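Local coordinates for aminopeptidase C (Lactobacillus rhamnosus, PDB 4K7C), which is a papain-like cysteine peptidase of the C1-like family that probably removes amino acids from the N-termini of peptides, at residues 148-156 with 243-251. Numbering follows the deposited sequence. Where two conformers were deposited one is given.
Sequences LIEKYGIVP and LTPQTFFKK
Ile154 lies against two phenylalanines of helix 245-253: its CG2 is 3.9 Å from Phe248 CD2 and equally far from Phe249 CD1, in the plane of both rings at their edges. In both phenylalanines CG stands anti to the backbone N (chi1 180° and -179°), which swings the two rings off the helix onto residues 149-156. Over one face of Phe248 sits Pro156, its CD 4.0 Å from the ring centroid and nearly on the normal, a CH-pi contact; Phe228 meets the same ring edge-to-face. With an alanine here instead of Phe248, Pro156 CD and Ile154 CG2 would probably border a gap, and Phe228 would lose this edge-to-face contact. Ile149 CG2 covers a face of Phe249, 3.7 Å from the centroid and displaced toward the rim. The backbones are tied by Ile154 N to Pro245 O (3.1 Å, 167°), the donor standing above the carbonyl plane, while Phe249 N grips the same oxygen from the opposite face. Gly153, with positive phi, passes so close to this carbonyl that a CB would clash with it. Beyond the apolar part, a water accepts from Gln246 NE2 at 2.6 Å and donates weakly to Glu150 O. The arrangement is a helix C-terminus, turned at a glycine, whose last turn and outgoing loop pack on the first two turns of a second helix, opened by the Thr244-Thr247 capping box.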
loop_
_atom_site.group_PDB
_atom_site.type_symbol
_atom_site.label_atom_id
_atom_site.label_comp_id
_atom_site.label_asym_id
_atom_site.label_seq_id
_atom_site.Cartn_x
_atom_site.Cartn_y
_atom_site.Cartn_z
ATOM N N LEU A 148 5.491 41.434 8.929
ATOM C CA LEU A 148 5.536 40.497 10.019
ATOM C C LEU A 148 6.901 40.355 10.617
ATOM O O LEU A 148 7.012 40.366 11.835
ATOM C CB LEU A 148 5.013 39.089 9.595
ATOM C CG LEU A 148 3.526 39.084 9.238
ATOM C CD1 LEU A 148 3.200 37.813 8.466
ATOM C CD2 LEU A 148 2.665 39.185 10.476
ATOM N N ILE A 149 7.934 40.331 9.782
ATOM C CA ILE A 149 9.279 40.141 10.255
ATOM C C ILE A 149 9.771 41.387 10.995
ATOM O O ILE A 149 10.480 41.271 11.991
ATOM C CB ILE A 149 10.123 39.680 9.099
ATOM C CG1 ILE A 149 9.744 38.187 8.866
ATOM C CG2 ILE A 149 11.628 39.756 9.379
ATOM C CD1 ILE A 149 10.555 37.642 7.798
ATOM N N GLU A 150 9.390 42.560 10.471
ATOM C CA GLU A 150 9.722 43.824 11.126
ATOM C C GLU A 150 9.150 43.838 12.532
ATOM O O GLU A 150 9.814 44.279 13.445
ATOM C CB GLU A 150 9.219 45.012 10.318
ATOM C CG GLU A 150 10.098 45.144 9.083
ATOM C CD GLU A 150 9.649 46.218 8.146
ATOM O OE1 GLU A 150 10.555 46.901 7.642
ATOM O OE2 GLU A 150 8.429 46.338 7.900
ATOM N N LYS A 151 7.941 43.361 12.717
ATOM C CA LYS A 151 7.288 43.508 14.013
ATOM C C LYS A 151 7.669 42.361 14.993
ATOM O O LYS A 151 7.735 42.576 16.243
ATOM C CB LYS A 151 5.795 43.598 13.829
ATOM C CG LYS A 151 5.033 43.738 15.125
ATOM C CD LYS A 151 3.579 44.079 14.839
ATOM C CE LYS A 151 2.910 44.501 16.103
ATOM N NZ LYS A 151 1.549 44.941 15.786
ATOM N N TYR A 152 7.892 41.158 14.439
ATOM C CA TYR A 152 8.014 39.932 15.235
ATOM C C TYR A 152 9.258 39.087 15.162
ATOM O O TYR A 152 9.482 38.153 15.975
ATOM C CB TYR A 152 6.816 39.041 14.973
ATOM C CG TYR A 152 5.491 39.632 15.389
ATOM C CD1 TYR A 152 5.151 39.731 16.746
ATOM C CD2 TYR A 152 4.526 40.005 14.453
ATOM C CE1 TYR A 152 3.909 40.257 17.164
ATOM C CE2 TYR A 152 3.269 40.496 14.849
ATOM C CZ TYR A 152 2.957 40.678 16.193
ATOM O OH TYR A 152 1.750 41.173 16.615
ATOM N N GLY A 153 10.080 39.413 14.208
ATOM C CA GLY A 153 11.296 38.679 13.895
ATOM C C GLY A 153 11.058 37.297 13.370
ATOM O O GLY A 153 10.085 37.100 12.655
ATOM N N ILE A 154 11.957 36.389 13.640
ATOM C CA ILE A 154 11.849 35.038 13.113
ATOM C C ILE A 154 12.612 34.121 14.057
ATOM O O ILE A 154 13.463 34.552 14.855
ATOM C CB ILE A 154 12.318 34.950 11.605
ATOM C CG1 ILE A 154 11.768 33.675 10.879
ATOM C CG2 ILE A 154 13.839 35.046 11.442
ATOM C CD1 ILE A 154 10.256 33.474 10.962
ATOM N N VAL A 155 12.318 32.840 13.954
ATOM C CA VAL A 155 12.979 31.791 14.699
ATOM C C VAL A 155 13.341 30.569 13.812
ATOM O O VAL A 155 12.687 30.340 12.775
ATOM C CB VAL A 155 12.151 31.340 15.928
ATOM C CG1 VAL A 155 11.819 32.525 16.814
ATOM C CG2 VAL A 155 10.893 30.564 15.553
ATOM N N PRO A 156 14.342 29.801 14.230
ATOM C CA PRO A 156 14.567 28.488 13.626
ATOM C C PRO A 156 13.300 27.644 13.667
ATOM O O PRO A 156 12.516 27.663 14.582
ATOM C CB PRO A 156 15.611 27.874 14.534
ATOM C CG PRO A 156 16.345 29.040 15.108
ATOM C CD PRO A 156 15.209 29.953 15.435
ATOM N N LEU A 243 18.531 34.415 22.924
ATOM C CA LEU A 243 18.078 35.141 21.746
ATOM C C LEU A 243 16.574 35.425 21.880
ATOM O O LEU A 243 15.826 34.709 22.585
ATOM C CB LEU A 243 18.385 34.322 20.516
ATOM C CG LEU A 243 19.826 34.128 20.055
ATOM C CD1 LEU A 243 19.929 32.989 19.071
ATOM C CD2 LEU A 243 20.330 35.400 19.428
ATOM N N THR A 244 16.124 36.505 21.181
ATOM C CA THR A 244 14.724 36.712 20.931
ATOM C C THR A 244 14.502 36.491 19.399
ATOM O O THR A 244 15.491 36.443 18.618
ATOM C CB THR A 244 14.209 38.062 21.378
ATOM O OG1 THR A 244 14.570 39.031 20.384
ATOM C CG2 THR A 244 14.721 38.428 22.724
ATOM N N PRO A 245 13.225 36.418 18.954
ATOM C CA PRO A 245 12.960 36.349 17.493
ATOM C C PRO A 245 13.563 37.548 16.773
ATOM O O PRO A 245 14.095 37.449 15.661
ATOM C CB PRO A 245 11.422 36.281 17.433
ATOM C CG PRO A 245 11.079 35.477 18.679
ATOM C CD PRO A 245 12.006 36.114 19.723
ATOM N N GLN A 246 13.533 38.701 17.425
ATOM C CA GLN A 246 14.122 39.895 16.822
ATOM C C GLN A 246 15.630 39.956 16.836
ATOM O O GLN A 246 16.194 40.276 15.817
ATOM C CB GLN A 246 13.438 41.156 17.347
ATOM C CG GLN A 246 11.930 41.054 17.096
ATOM C CD GLN A 246 11.199 42.335 17.328
ATOM O OE1 GLN A 246 10.558 42.547 18.374
ATOM N NE2 GLN A 246 11.330 43.241 16.374
ATOM N N THR A 247 16.300 39.572 17.937
ATOM C CA THR A 247 17.747 39.486 17.871
ATOM C C THR A 247 18.289 38.367 16.938
ATOM O O THR A 247 19.293 38.506 16.298
ATOM C CB THR A 247 18.416 39.429 19.274
ATOM O OG1 THR A 247 17.968 38.285 19.969
ATOM C CG2 THR A 247 18.055 40.664 20.028
ATOM N N PHE A 248 17.580 37.250 16.889
ATOM C CA PHE A 248 17.900 36.177 15.932
ATOM C C PHE A 248 17.823 36.734 14.510
ATOM O O PHE A 248 18.758 36.588 13.725
ATOM C CB PHE A 248 16.934 34.999 16.135
ATOM C CG PHE A 248 17.200 33.890 15.191
ATOM C CD1 PHE A 248 18.214 32.978 15.450
ATOM C CD2 PHE A 248 16.567 33.863 13.935
ATOM C CE1 PHE A 248 18.534 31.997 14.508
ATOM C CE2 PHE A 248 16.920 32.881 13.018
ATOM C CZ PHE A 248 17.902 31.955 13.307
ATOM N N PHE A 249 16.734 37.395 14.163
ATOM C CA PHE A 249 16.665 37.989 12.848
ATOM C C PHE A 249 17.843 38.922 12.570
ATOM O O PHE A 249 18.499 38.833 11.512
ATOM C CB PHE A 249 15.357 38.700 12.576
ATOM C CG PHE A 249 15.287 39.292 11.169
ATOM C CD1 PHE A 249 14.958 38.504 10.082
ATOM C CD2 PHE A 249 15.627 40.644 10.945
ATOM C CE1 PHE A 249 14.998 39.033 8.807
ATOM C CE2 PHE A 249 15.582 41.196 9.669
ATOM C CZ PHE A 249 15.310 40.396 8.608
ATOM N N LYS A 250 18.075 39.864 13.484
ATOM C CA LYS A 250 19.140 40.858 13.298
ATOM C C LYS A 250 20.512 40.199 13.125
ATOM O O LYS A 250 21.276 40.606 12.295
ATOM C CB LYS A 250 19.104 41.898 14.448
ATOM C CG LYS A 250 17.824 42.755 14.468
ATOM C CD LYS A 250 17.802 43.802 15.612
ATOM C CE LYS A 250 17.114 45.093 15.166
ATOM N NZ LYS A 250 15.696 44.947 15.513
ATOM N N LYS A 251 20.810 39.137 13.874
ATOM C CA LYS A 251 22.132 38.500 13.839
ATOM C C LYS A 251 22.354 37.519 12.699
ATOM O O LYS A 251 23.400 37.586 12.035
ATOM C CB LYS A 251 22.436 37.840 15.177
ATOM C CG LYS A 251 23.749 37.085 15.246
ATOM C CD LYS A 251 24.121 36.696 16.658
ATOM C CE LYS A 251 25.338 35.767 16.696
ATOM N NZ LYS A 251 25.582 35.353 18.108
HETATM O O HOH W 1 10.263 45.623 16.574
#